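Local coordinates for protein glycosyl hydrolase (Rhizobium leguminosarum bv. trifolii, PDB 5NDX) that probably hydrolyses O-glycosidic bonds as a family 39 glycoside hydrolase, a bacterial orthologue of human alpha-L-iduronidase, at residues A[54-59]-A[88-93]; A[81-86]-A[128-133]; A[566-571]-A[578-583]. The protein carries 2 engineered substitutions. All blocks are in the same frame, centred on the assembly; numbering follows the deposited sequence.

Interaction 1: A[54-59]-A[88-93]; sequences KFLRVH and HRLKPF. With 8U8 ((2~{R},3~{S},4~{S},5~{R},6~{S})-6-(4-methyl-2-oxidanylidene-chromen-7-yl)oxy-3,4,5-tris(oxidanyl)oxane-2-carboxylic acid), chain N; 8U8 ((2~{R},3~{S},4~{S},5~{R},6~{S})-6-(4-methyl-2-oxidanylidene-chromen-7-yl)oxy-3,4,5-tris(oxidanyl)oxane-2-carboxylic acid), chain M.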
loop_
_atom_site.group_PDB
_atom_site.type_symbol
_atom_site.label_atom_id
_atom_site.label_comp_id
_atom_site.label_asym_id
_atom_site.label_seq_id
_atom_site.Cartn_x
_atom_site.Cartn_y
_atom_site.Cartn_z
ATOM N N LYS A 54 5.547 2.643 -0.298
ATOM C CA LYS A 54 6.978 2.871 -0.071
ATOM C C LYS A 54 7.629 1.822 0.827
ATOM O O LYS A 54 8.793 1.496 0.594
ATOM C CB LYS A 54 7.165 4.243 0.520
ATOM C CG LYS A 54 8.599 4.685 0.752
ATOM C CD LYS A 54 8.610 6.147 1.171
ATOM C CE LYS A 54 10.056 6.618 1.458
ATOM N NZ LYS A 54 10.000 8.104 1.664
ATOM N N PHE A 55 6.900 1.328 1.839
ATOM C CA PHE A 55 7.417 0.386 2.827
ATOM C C PHE A 55 6.739 -0.970 2.757
ATOM O O PHE A 55 5.528 -1.042 2.543
ATOM C CB PHE A 55 7.287 0.970 4.235
ATOM C CG PHE A 55 8.094 2.228 4.439
ATOM C CD1 PHE A 55 9.451 2.147 4.732
ATOM C CD2 PHE A 55 7.524 3.439 4.318
ATOM C CE1 PHE A 55 10.217 3.291 4.884
ATOM C CE2 PHE A 55 8.276 4.609 4.474
ATOM C CZ PHE A 55 9.641 4.527 4.768
ATOM N N LEU A 56 7.529 -2.033 2.902
ATOM C CA LEU A 56 7.031 -3.385 3.063
ATOM C C LEU A 56 7.410 -3.887 4.437
ATOM O O LEU A 56 8.591 -3.816 4.808
ATOM C CB LEU A 56 7.680 -4.317 2.063
ATOM C CG LEU A 56 7.327 -4.255 0.623
ATOM C CD1 LEU A 56 8.006 -5.408 -0.096
ATOM C CD2 LEU A 56 5.811 -4.342 0.437
ATOM N N ARG A 57 6.441 -4.405 5.156
ATOM C CA ARG A 57 6.616 -4.914 6.501
ATOM C C ARG A 57 6.468 -6.430 6.389
ATOM O O ARG A 57 5.354 -6.965 6.330
ATOM C CB ARG A 57 5.599 -4.324 7.452
ATOM C CG ARG A 57 5.701 -4.833 8.886
ATOM C CD ARG A 57 4.930 -3.951 9.879
ATOM N NE ARG A 57 4.096 -4.794 10.698
ATOM C CZ ARG A 57 4.380 -5.268 11.893
ATOM N NH1 ARG A 57 5.494 -4.970 12.503
ATOM N NH2 ARG A 57 3.534 -6.060 12.481
ATOM N N VAL A 58 7.592 -7.108 6.249
ATOM C CA VAL A 58 7.579 -8.549 5.975
ATOM C C VAL A 58 8.056 -9.328 7.224
ATOM O O VAL A 58 9.185 -9.077 7.716
ATOM C CB VAL A 58 8.484 -8.885 4.780
ATOM C CG1 VAL A 58 8.507 -10.380 4.548
ATOM C CG2 VAL A 58 8.052 -8.138 3.502
ATOM N N HIS A 59 7.230 -10.278 7.683
ATOM C CA HIS A 59 7.518 -11.055 8.896
ATOM C C HIS A 59 8.622 -12.089 8.694
ATOM O O HIS A 59 8.694 -12.731 7.639
ATOM C CB HIS A 59 6.298 -11.877 9.361
ATOM C CG HIS A 59 5.214 -11.107 10.035
ATOM N ND1 HIS A 59 5.376 -9.824 10.512
ATOM C CD2 HIS A 59 3.959 -11.489 10.399
ATOM C CE1 HIS A 59 4.262 -9.427 11.103
ATOM N NE2 HIS A 59 3.381 -10.416 11.035
ATOM N N HIS A 88 12.782 -2.582 -6.666
ATOM C CA HIS A 88 11.454 -2.020 -7.018
ATOM C C HIS A 88 11.092 -0.757 -6.237
ATOM O O HIS A 88 9.912 -0.432 -6.111
ATOM C CB HIS A 88 10.414 -3.106 -6.856
ATOM C CG HIS A 88 10.594 -4.190 -7.846
ATOM N ND1 HIS A 88 11.339 -5.312 -7.581
ATOM C CD2 HIS A 88 10.230 -4.274 -9.145
ATOM C CE1 HIS A 88 11.376 -6.076 -8.658
ATOM N NE2 HIS A 88 10.715 -5.469 -9.625
ATOM N N ARG A 89 12.117 -0.062 -5.717
ATOM C CA ARG A 89 11.966 1.191 -5.008
ATOM C C ARG A 89 11.100 1.042 -3.782
ATOM O O ARG A 89 10.282 1.881 -3.492
ATOM C CB ARG A 89 11.434 2.289 -5.959
ATOM C CG ARG A 89 12.257 2.406 -7.266
ATOM C CD ARG A 89 11.870 3.642 -8.091
ATOM N NE ARG A 89 10.492 3.546 -8.618
ATOM C CZ ARG A 89 10.133 3.045 -9.809
ATOM N NH1 ARG A 89 11.048 2.563 -10.640
ATOM N NH2 ARG A 89 8.844 3.016 -10.181
ATOM N N LEU A 90 11.275 -0.049 -3.064
ATOM C CA LEU A 90 10.581 -0.288 -1.821
ATOM C C LEU A 90 11.627 -0.356 -0.711
ATOM O O LEU A 90 12.763 -0.738 -0.956
ATOM C CB LEU A 90 9.781 -1.555 -1.932
ATOM C CG LEU A 90 8.641 -1.398 -2.966
ATOM C CD1 LEU A 90 8.100 -2.745 -3.376
ATOM C CD2 LEU A 90 7.523 -0.489 -2.450
ATOM N N LYS A 91 11.224 0.029 0.490
ATOM C CA LYS A 91 12.060 -0.006 1.665
ATOM C C LYS A 91 11.492 -0.937 2.685
ATOM O O LYS A 91 10.297 -0.972 2.874
ATOM C CB LYS A 91 12.132 1.390 2.273
ATOM C CG LYS A 91 12.729 2.411 1.282
ATOM C CD LYS A 91 12.574 3.820 1.733
ATOM C CE LYS A 91 13.062 4.826 0.670
ATOM N NZ LYS A 91 14.505 4.627 0.486
ATOM N N PRO A 92 12.353 -1.648 3.424
ATOM C CA PRO A 92 11.786 -2.464 4.469
ATOM C C PRO A 92 11.368 -1.675 5.724
ATOM O O PRO A 92 12.088 -0.789 6.211
ATOM C CB PRO A 92 12.917 -3.441 4.776
ATOM C CG PRO A 92 14.130 -2.710 4.408
ATOM C CD PRO A 92 13.759 -2.003 3.161
ATOM N N PHE A 93 10.195 -2.022 6.226
ATOM C CA PHE A 93 9.790 -1.702 7.582
ATOM C C PHE A 93 10.200 -2.996 8.285
ATOM O O PHE A 93 9.470 -3.980 8.266
ATOM C CB PHE A 93 8.286 -1.399 7.627
ATOM C CG PHE A 93 7.752 -0.960 8.958
ATOM C CD1 PHE A 93 8.559 -0.726 10.059
ATOM C CD2 PHE A 93 6.369 -0.793 9.106
ATOM C CE1 PHE A 93 8.015 -0.343 11.280
ATOM C CE2 PHE A 93 5.828 -0.423 10.323
ATOM C CZ PHE A 93 6.653 -0.166 11.410
HETATM C C15 8U8 N . 7.631 3.377 11.404
HETATM C C13 8U8 N . 7.683 4.762 11.227
HETATM C C14 8U8 N . 8.021 5.587 12.292
HETATM C C16 8U8 N . 8.149 6.955 12.100
HETATM O O9 8U8 N . 8.394 7.673 13.060
HETATM O O8 8U8 N . 7.872 7.510 10.889
HETATM C C11 8U8 N . 7.591 6.720 9.832
HETATM C C10 8U8 N . 7.429 7.370 8.634
HETATM C C12 8U8 N . 7.481 5.344 9.972
HETATM C C7 8U8 N . 7.203 4.603 8.823
HETATM C C8 8U8 N . 7.028 5.259 7.609
HETATM C C9 8U8 N . 7.148 6.646 7.495
HETATM O O2 8U8 N . 6.984 7.240 6.269
HETATM C C5 8U8 N . 7.543 8.562 6.049
HETATM O O1 8U8 N . 6.470 9.404 6.506
HETATM C C1 8U8 N . 6.592 10.832 6.315
HETATM C C6 8U8 N . 7.786 11.425 7.143
HETATM O O7 8U8 N . 8.172 10.822 8.164
HETATM O O6 8U8 N . 8.327 12.444 6.688
HETATM C C2 8U8 N . 6.766 11.044 4.813
HETATM O O5 8U8 N . 6.871 12.460 4.466
HETATM C C3 8U8 N . 8.002 10.266 4.307
HETATM O O4 8U8 N . 8.065 10.424 2.914
HETATM C C4 8U8 N . 7.835 8.775 4.604
HETATM O O3 8U8 N . 9.004 8.033 4.249
HETATM C C15 8U8 M . -3.326 -15.093 17.633
HETATM C C13 8U8 M . -3.652 -13.721 17.717
HETATM C C14 8U8 M . -4.207 -13.239 18.906
HETATM C C16 8U8 M . -4.509 -11.881 19.045
HETATM O O9 8U8 M . -5.025 -11.538 20.107
HETATM O O8 8U8 M . -4.284 -10.989 18.015
HETATM C C11 8U8 M . -3.634 -11.404 16.880
HETATM C C10 8U8 M . -3.294 -10.453 15.911
HETATM C C12 8U8 M . -3.322 -12.781 16.712
HETATM C C7 8U8 M . -2.627 -13.153 15.545
HETATM C C8 8U8 M . -2.285 -12.198 14.581
HETATM C C9 8U8 M . -2.624 -10.845 14.747
HETATM O O2 8U8 M . -2.276 -9.861 13.841
HETATM C C5 8U8 M . -2.039 -10.101 12.400
HETATM O O1 8U8 M . -3.121 -10.889 11.879
HETATM C C1 8U8 M . -2.951 -11.506 10.662
HETATM C C6 8U8 M . -4.230 -11.347 10.065
HETATM O O7 8U8 M . -4.543 -12.190 9.232
HETATM O O6 8U8 M . -4.874 -10.376 10.418
HETATM C C2 8U8 M . -1.947 -10.845 9.668
HETATM O O5 8U8 M . -2.575 -9.689 9.074
HETATM C C3 8U8 M . -0.541 -10.495 10.326
HETATM O O4 8U8 M . 0.445 -11.299 9.778
HETATM C C4 8U8 M . -0.576 -10.647 11.880
HETATM O O3 8U8 M . 0.631 -9.983 12.436
HETATM O O HOH W 1 10.025 -6.655 8.171
#

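Interaction 2: A[81-86]-A[128-133]; sequences ALDVMI and GARYGM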
loop_
_atom_site.group_PDB
_atom_site.type_symbol
_atom_site.label_atom_id
_atom_site.label_comp_id
_atom_site.label_asym_id
_atom_site.label_seq_id
_atom_site.Cartn_x
_atom_site.Cartn_y
_atom_site.Cartn_z
ATOM N N ALA A 81 16.159 -11.322 -0.874
ATOM C CA ALA A 81 14.892 -10.788 -0.425
ATOM C C ALA A 81 14.933 -9.252 -0.331
ATOM O O ALA A 81 14.025 -8.576 -0.817
ATOM C CB ALA A 81 14.521 -11.380 0.920
ATOM N N LEU A 82 15.982 -8.717 0.282
ATOM C CA LEU A 82 16.169 -7.269 0.331
ATOM C C LEU A 82 16.467 -6.693 -1.030
ATOM O O LEU A 82 15.958 -5.604 -1.345
ATOM C CB LEU A 82 17.217 -6.857 1.343
ATOM C CG LEU A 82 16.874 -7.292 2.777
ATOM C CD1 LEU A 82 17.996 -6.949 3.734
ATOM C CD2 LEU A 82 15.566 -6.662 3.239
ATOM N N ASP A 83 17.254 -7.391 -1.854
ATOM C CA ASP A 83 17.573 -6.860 -3.174
ATOM C C ASP A 83 16.305 -6.665 -4.019
ATOM O O ASP A 83 16.208 -5.684 -4.736
ATOM C CB ASP A 83 18.506 -7.775 -3.959
ATOM C CG ASP A 83 19.949 -7.708 -3.513
ATOM O OD1 ASP A 83 20.373 -6.863 -2.698
ATOM O OD2 ASP A 83 20.660 -8.589 -3.979
ATOM N N VAL A 84 15.353 -7.597 -3.970
ATOM C CA VAL A 84 14.116 -7.394 -4.740
ATOM C C VAL A 84 13.314 -6.198 -4.289
ATOM O O VAL A 84 12.680 -5.581 -5.125
ATOM C CB VAL A 84 13.025 -8.547 -4.792
ATOM C CG1 VAL A 84 13.258 -9.396 -5.959
ATOM C CG2 VAL A 84 12.774 -9.285 -3.520
ATOM N N MET A 85 13.278 -5.931 -2.991
ATOM C CA MET A 85 12.625 -4.717 -2.515
ATOM C C MET A 85 13.300 -3.464 -3.073
ATOM O O MET A 85 12.641 -2.662 -3.720
ATOM C CB MET A 85 12.626 -4.629 -1.008
ATOM C CG MET A 85 11.898 -5.751 -0.296
ATOM S SD MET A 85 11.740 -5.181 1.407
ATOM C CE MET A 85 11.418 -6.762 2.089
ATOM N N ILE A 86 14.607 -3.343 -2.863
ATOM C CA ILE A 86 15.400 -2.168 -3.296
ATOM C C ILE A 86 15.287 -1.919 -4.808
ATOM O O ILE A 86 15.060 -0.816 -5.248
ATOM C CB ILE A 86 16.882 -2.278 -2.860
ATOM C CG1 ILE A 86 17.103 -1.881 -1.388
ATOM C CG2 ILE A 86 17.779 -1.273 -3.614
ATOM C CD1 ILE A 86 16.038 -2.201 -0.379
ATOM N N GLY A 128 24.223 -1.740 5.036
ATOM C CA GLY A 128 24.826 -0.411 4.894
ATOM C C GLY A 128 25.958 -0.404 3.875
ATOM O O GLY A 128 26.037 0.497 3.049
ATOM N N ALA A 129 26.785 -1.443 3.900
ATOM C CA ALA A 129 27.819 -1.636 2.877
ATOM C C ALA A 129 27.255 -1.963 1.497
ATOM O O ALA A 129 27.753 -1.470 0.483
ATOM C CB ALA A 129 28.744 -2.751 3.290
ATOM N N ARG A 130 26.242 -2.836 1.458
ATOM C CA ARG A 130 25.716 -3.326 0.178
ATOM C C ARG A 130 24.949 -2.242 -0.567
ATOM O O ARG A 130 25.089 -2.108 -1.779
ATOM C CB ARG A 130 24.783 -4.537 0.427
ATOM C CG ARG A 130 24.376 -5.351 -0.787
ATOM C CD ARG A 130 23.410 -6.468 -0.342
ATOM N NE ARG A 130 22.986 -7.301 -1.451
ATOM C CZ ARG A 130 23.729 -8.268 -2.003
ATOM N NH1 ARG A 130 24.951 -8.482 -1.579
ATOM N NH2 ARG A 130 23.283 -8.988 -3.017
ATOM N N TYR A 131 24.134 -1.473 0.146
ATOM C CA TYR A 131 23.278 -0.463 -0.470
ATOM C C TYR A 131 23.674 0.977 -0.226
ATOM O O TYR A 131 23.124 1.852 -0.861
ATOM C CB TYR A 131 21.836 -0.611 0.031
ATOM C CG TYR A 131 21.270 -1.989 -0.112
ATOM C CD1 TYR A 131 21.258 -2.627 -1.340
ATOM C CD2 TYR A 131 20.722 -2.639 0.977
ATOM C CE1 TYR A 131 20.739 -3.921 -1.469
ATOM C CE2 TYR A 131 20.200 -3.908 0.866
ATOM C CZ TYR A 131 20.195 -4.546 -0.360
ATOM O OH TYR A 131 19.689 -5.819 -0.443
ATOM N N GLY A 132 24.603 1.234 0.686
ATOM C CA GLY A 132 24.917 2.609 1.115
ATOM C C GLY A 132 24.174 2.930 2.397
ATOM O O GLY A 132 23.003 2.471 2.618
ATOM N N MET A 133 24.839 3.694 3.254
ATOM C CA MET A 133 24.249 4.086 4.521
ATOM C C MET A 133 23.092 5.091 4.337
ATOM O O MET A 133 22.180 5.103 5.150
ATOM C CB MET A 133 25.318 4.578 5.530
ATOM C CG MET A 133 26.155 3.445 6.231
ATOM S SD MET A 133 25.432 2.272 7.460
ATOM C CE MET A 133 24.435 3.191 8.659
#

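Interaction 3: A[566-571]-A[578-583]; sequences FYDVLV and FEKVSS. Unlike the reference sequence in segment 578-583: Ser583 (reference Pro).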
loop_
_atom_site.group_PDB
_atom_site.type_symbol
_atom_site.label_atom_id
_atom_site.label_comp_id
_atom_site.label_asym_id
_atom_site.label_seq_id
_atom_site.Cartn_x
_atom_site.Cartn_y
_atom_site.Cartn_z
ATOM N N PHE A 566 -0.454 9.618 -17.417
ATOM C CA PHE A 566 -0.897 8.295 -17.807
ATOM C C PHE A 566 0.061 7.662 -18.819
ATOM O O PHE A 566 0.598 8.364 -19.676
ATOM C CB PHE A 566 -2.268 8.441 -18.472
ATOM C CG PHE A 566 -3.283 9.045 -17.567
ATOM C CD1 PHE A 566 -3.456 10.402 -17.512
ATOM C CD2 PHE A 566 -4.022 8.232 -16.716
ATOM C CE1 PHE A 566 -4.399 10.953 -16.672
ATOM C CE2 PHE A 566 -4.972 8.789 -15.879
ATOM C CZ PHE A 566 -5.143 10.148 -15.850
ATOM N N TYR A 567 0.263 6.353 -18.753
ATOM C CA TYR A 567 1.227 5.665 -19.633
ATOM C C TYR A 567 0.488 4.764 -20.614
ATOM O O TYR A 567 -0.576 4.174 -20.296
ATOM C CB TYR A 567 2.272 4.876 -18.825
ATOM C CG TYR A 567 3.011 5.737 -17.859
ATOM C CD1 TYR A 567 4.124 6.487 -18.252
ATOM C CD2 TYR A 567 2.545 5.911 -16.569
ATOM C CE1 TYR A 567 4.763 7.350 -17.346
ATOM C CE2 TYR A 567 3.179 6.761 -15.665
ATOM C CZ TYR A 567 4.314 7.480 -16.058
ATOM O OH TYR A 567 4.911 8.329 -15.134
ATOM N N ASP A 568 1.026 4.714 -21.825
ATOM C CA ASP A 568 0.680 3.709 -22.824
ATOM C C ASP A 568 1.893 2.818 -23.016
ATOM O O ASP A 568 3.043 3.262 -22.891
ATOM C CB ASP A 568 0.413 4.395 -24.147
ATOM C CG ASP A 568 -0.824 5.291 -24.106
ATOM O OD1 ASP A 568 -1.766 5.045 -23.314
ATOM O OD2 ASP A 568 -0.822 6.264 -24.872
ATOM N N VAL A 569 1.618 1.571 -23.326
ATOM C CA VAL A 569 2.616 0.597 -23.661
ATOM C C VAL A 569 2.398 0.240 -25.099
ATOM O O VAL A 569 1.262 -0.067 -25.498
ATOM C CB VAL A 569 2.509 -0.659 -22.808
ATOM C CG1 VAL A 569 3.533 -1.686 -23.274
ATOM C CG2 VAL A 569 2.751 -0.321 -21.357
ATOM N N LEU A 570 3.474 0.296 -25.875
ATOM C CA LEU A 570 3.439 -0.056 -27.289
ATOM C C LEU A 570 4.404 -1.182 -27.629
ATOM O O LEU A 570 5.345 -1.470 -26.902
ATOM C CB LEU A 570 3.768 1.144 -28.146
ATOM C CG LEU A 570 2.868 2.353 -27.957
ATOM C CD1 LEU A 570 3.545 3.313 -27.035
ATOM C CD2 LEU A 570 2.672 3.056 -29.288
ATOM N N VAL A 571 4.161 -1.782 -28.775
ATOM C CA VAL A 571 4.898 -2.918 -29.233
ATOM C C VAL A 571 5.221 -2.748 -30.706
ATOM O O VAL A 571 4.372 -2.330 -31.501
ATOM C CB VAL A 571 4.105 -4.198 -28.994
ATOM C CG1 VAL A 571 4.358 -5.257 -30.071
ATOM C CG2 VAL A 571 4.472 -4.743 -27.626
ATOM N N PHE A 578 5.462 1.007 -33.927
ATOM C CA PHE A 578 4.898 0.697 -32.629
ATOM C C PHE A 578 3.385 0.818 -32.641
ATOM O O PHE A 578 2.862 1.805 -33.110
ATOM C CB PHE A 578 5.506 1.620 -31.611
ATOM C CG PHE A 578 6.902 1.269 -31.268
ATOM C CD1 PHE A 578 7.163 0.384 -30.248
ATOM C CD2 PHE A 578 7.954 1.802 -31.977
ATOM C CE1 PHE A 578 8.441 0.048 -29.902
ATOM C CE2 PHE A 578 9.248 1.469 -31.655
ATOM C CZ PHE A 578 9.491 0.593 -30.609
ATOM N N GLU A 579 2.688 -0.207 -32.164
ATOM C CA GLU A 579 1.240 -0.157 -31.999
ATOM C C GLU A 579 0.947 -0.290 -30.501
ATOM O O GLU A 579 1.649 -1.033 -29.797
ATOM C CB GLU A 579 0.570 -1.303 -32.749
ATOM C CG GLU A 579 0.845 -1.326 -34.254
ATOM C CD GLU A 579 0.289 -2.565 -34.952
ATOM O OE1 GLU A 579 -0.750 -3.098 -34.506
ATOM O OE2 GLU A 579 0.886 -3.006 -35.961
ATOM N N LYS A 580 -0.100 0.389 -30.050
ATOM C CA LYS A 580 -0.507 0.365 -28.654
ATOM C C LYS A 580 -1.080 -0.967 -28.275
ATOM O O LYS A 580 -1.862 -1.526 -28.998
ATOM C CB LYS A 580 -1.542 1.442 -28.313
ATOM C CG LYS A 580 -1.756 1.577 -26.807
ATOM C CD LYS A 580 -2.617 2.778 -26.429
ATOM C CE LYS A 580 -4.066 2.380 -26.383
ATOM N NZ LYS A 580 -4.863 3.596 -26.608
ATOM N N VAL A 581 -0.697 -1.435 -27.103
ATOM C CA VAL A 581 -1.026 -2.762 -26.600
ATOM C C VAL A 581 -1.673 -2.686 -25.176
ATOM O O VAL A 581 -2.306 -3.617 -24.724
ATOM C CB VAL A 581 0.307 -3.514 -26.693
ATOM C CG1 VAL A 581 0.952 -3.861 -25.344
ATOM C CG2 VAL A 581 0.279 -4.598 -27.758
ATOM N N SER A 582 -1.538 -1.560 -24.483
ATOM C CA SER A 582 -2.234 -1.347 -23.225
ATOM C C SER A 582 -3.696 -0.958 -23.539
ATOM O O SER A 582 -3.983 -0.325 -24.547
ATOM C CB SER A 582 -1.487 -0.272 -22.424
ATOM O OG SER A 582 -1.181 0.855 -23.219
ATOM N N SER A 583 -4.635 -1.348 -22.706
ATOM C CA SER A 583 -6.053 -1.111 -23.038
ATOM C C SER A 583 -6.484 0.174 -22.345
ATOM O O SER A 583 -6.790 1.156 -22.994
ATOM C CB SER A 583 -6.926 -2.334 -22.716
ATOM O OG SER A 583 -6.529 -2.932 -21.490
HETATM O O HOH W 2 -2.676 2.765 -22.101
#

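Interaction 1: A[54-59]-A[88-93]
Two adjacent parallel strands, 55-58 and 91-93, illustrate how a barrel wall doubles as a ligand-binding surface. The second segment enters at Arg89, whose positive phi closes the preceding helix in a Schellman motif and whose guanidinium turns off to the backbone oxygen of Trp556. Leu90 lays CD2 against the carbonyl of Lys54 and meets Leu56 tip to tip, CD1 to CD1 at 4.2 Å. Lys91 N donates to Lys54 O (2.8 Å), almost along the C=O axis, and Lys91 O accepts from Leu56 N (3.0 Å). Its side chain runs beside that of Lys54, CE to CE 3.6 Å; then the ammonium groups part, Lys91 to Thr138, Lys54 NZ to O3 of the chain N 8U8 (2.8 Å). Phe55 turns one ring face to the same ligand's coumarin. Pro92 points to the Leu56 side of the sheet. Phe93 N reaches Leu56 O (2.8 Å) from above the carbonyl plane. With CG anti to the backbone N (chi1 -176°), its ring lies alongside Arg57, CD2 to CD 3.6 Å, while Arg57's guanidinium pairs with Glu142 and Glu95. Strands 24-27 and 140-142 flank the pair, and helices 36-45 and 76-87 pack on Leu56.

Interaction 2: A[81-86]-A[128-133]
A single carboxylate, that of Asp83, gathers the polar atoms where helix 76-87 meets the end of helix 110-131. Arg130 reaches it with CG anti to the backbone N (chi1 -168°) and a chain extended as far as NE, and grips it side-on through two nitrogens. NE donates to Asp83 OD1 at 2.9 Å and NH2 to Asp83 OD2 at 2.8 Å. Both bonds are almost straight, both use syn lone pairs, and the carboxylate and guanidinium lie only 11° from coplanar, the arrangement of a bidentate salt bridge. OD1 accepts a second bond, from Tyr131 OH at 2.6 Å, which arrives from above the carboxylate plane, with the phenol ring turned 79° to it. Both carboxylate oxygens thus have donors, and such a concentration of them would be expected to stabilise the charged form of Asp83. The remaining nitrogen, Arg130 NH1, makes a long, weak ion pair with Asp79, one turn earlier on the same helix as Asp83. Apolar contacts hold the tyrosine ring in place: Ile86 CG1 sits over the ring centre in a CH-pi contact, 4.0 Å from the centroid, and Arg130 CG lies across the opposite face, nearer the rim. Leu82 CB crowds the hydroxyl at 3.2 Å from Tyr131 OH. The two helices are successive members of the outer layer of a TIM barrel, with strand 91-95 between them in sequence.

Interaction 3: A[566-571]-A[578-583]
Val571, Leu570 and Phe578 bury more surface than any other residues where strand 566-572 turns back on the short strand 579-580. Both backbone polar groups of Val571 engage Glu579: its N donates to Glu579 O (2.8 Å), and its O accepts from Glu579 N (2.8 Å), the latter donor lying above the carbonyl plane. These two bonds make an antiparallel hydrogen-bonded pair. The side chain of Val571 leans on Val581, CB to CG2 4.0 Å, across an interface that also faces Tyr602 and Phe591 of neighbouring strands. Leu570, paired with Lys580 in the next, non-hydrogen-bonded position, projects to the other face. Its CB and CD2 both touch Phe578 CB, and the two side chains cross at about a right angle. Phe578 in turn directs CD1 over the backbone of Val571, 3.7 Å from its C atom. The hairpin forms one edge of a four-stranded antiparallel sheet, with strand 601-607 on the far side of strand 566-572, consistent with the fibronectin III-like C-terminal domain of human iduronidase. Beyond Lys580 the regular pairing ends: Val569 O accepts from Val581 N (2.9 Å) and weakly from Ser582 N. Ser582 OG, in the crowded position between its backbone N and carbonyl carbon, takes the nearly straight bond from Val569 N (2.9 Å) and shares a water with Asp568 OD1.

Interactions 1 and 2 are neighbouring layers of one barrel, their centres 11 Å apart. Met85, on the helix of interaction 2, joins them: its O probably accepts a hydrogen bond from Leu90 N (3.0 Å), and its side chain packs on Leu56, Val58 and Pro92. Only interaction 1 touches the ligands, with Lys54, Phe55 and Phe93 at one 8U8 and His59 at the other; in interaction 2 the side chain of Ile86 is about 13 Å from a bound 8U8. Interaction 3 lies apart, its centre 29 Å from that of interaction 1, with nearest atoms about 8 Å away. Strand 549-557 lies between: Arg89 bonds to Trp556 O, while the Trp556 ring meets Tyr567 edge-to-face.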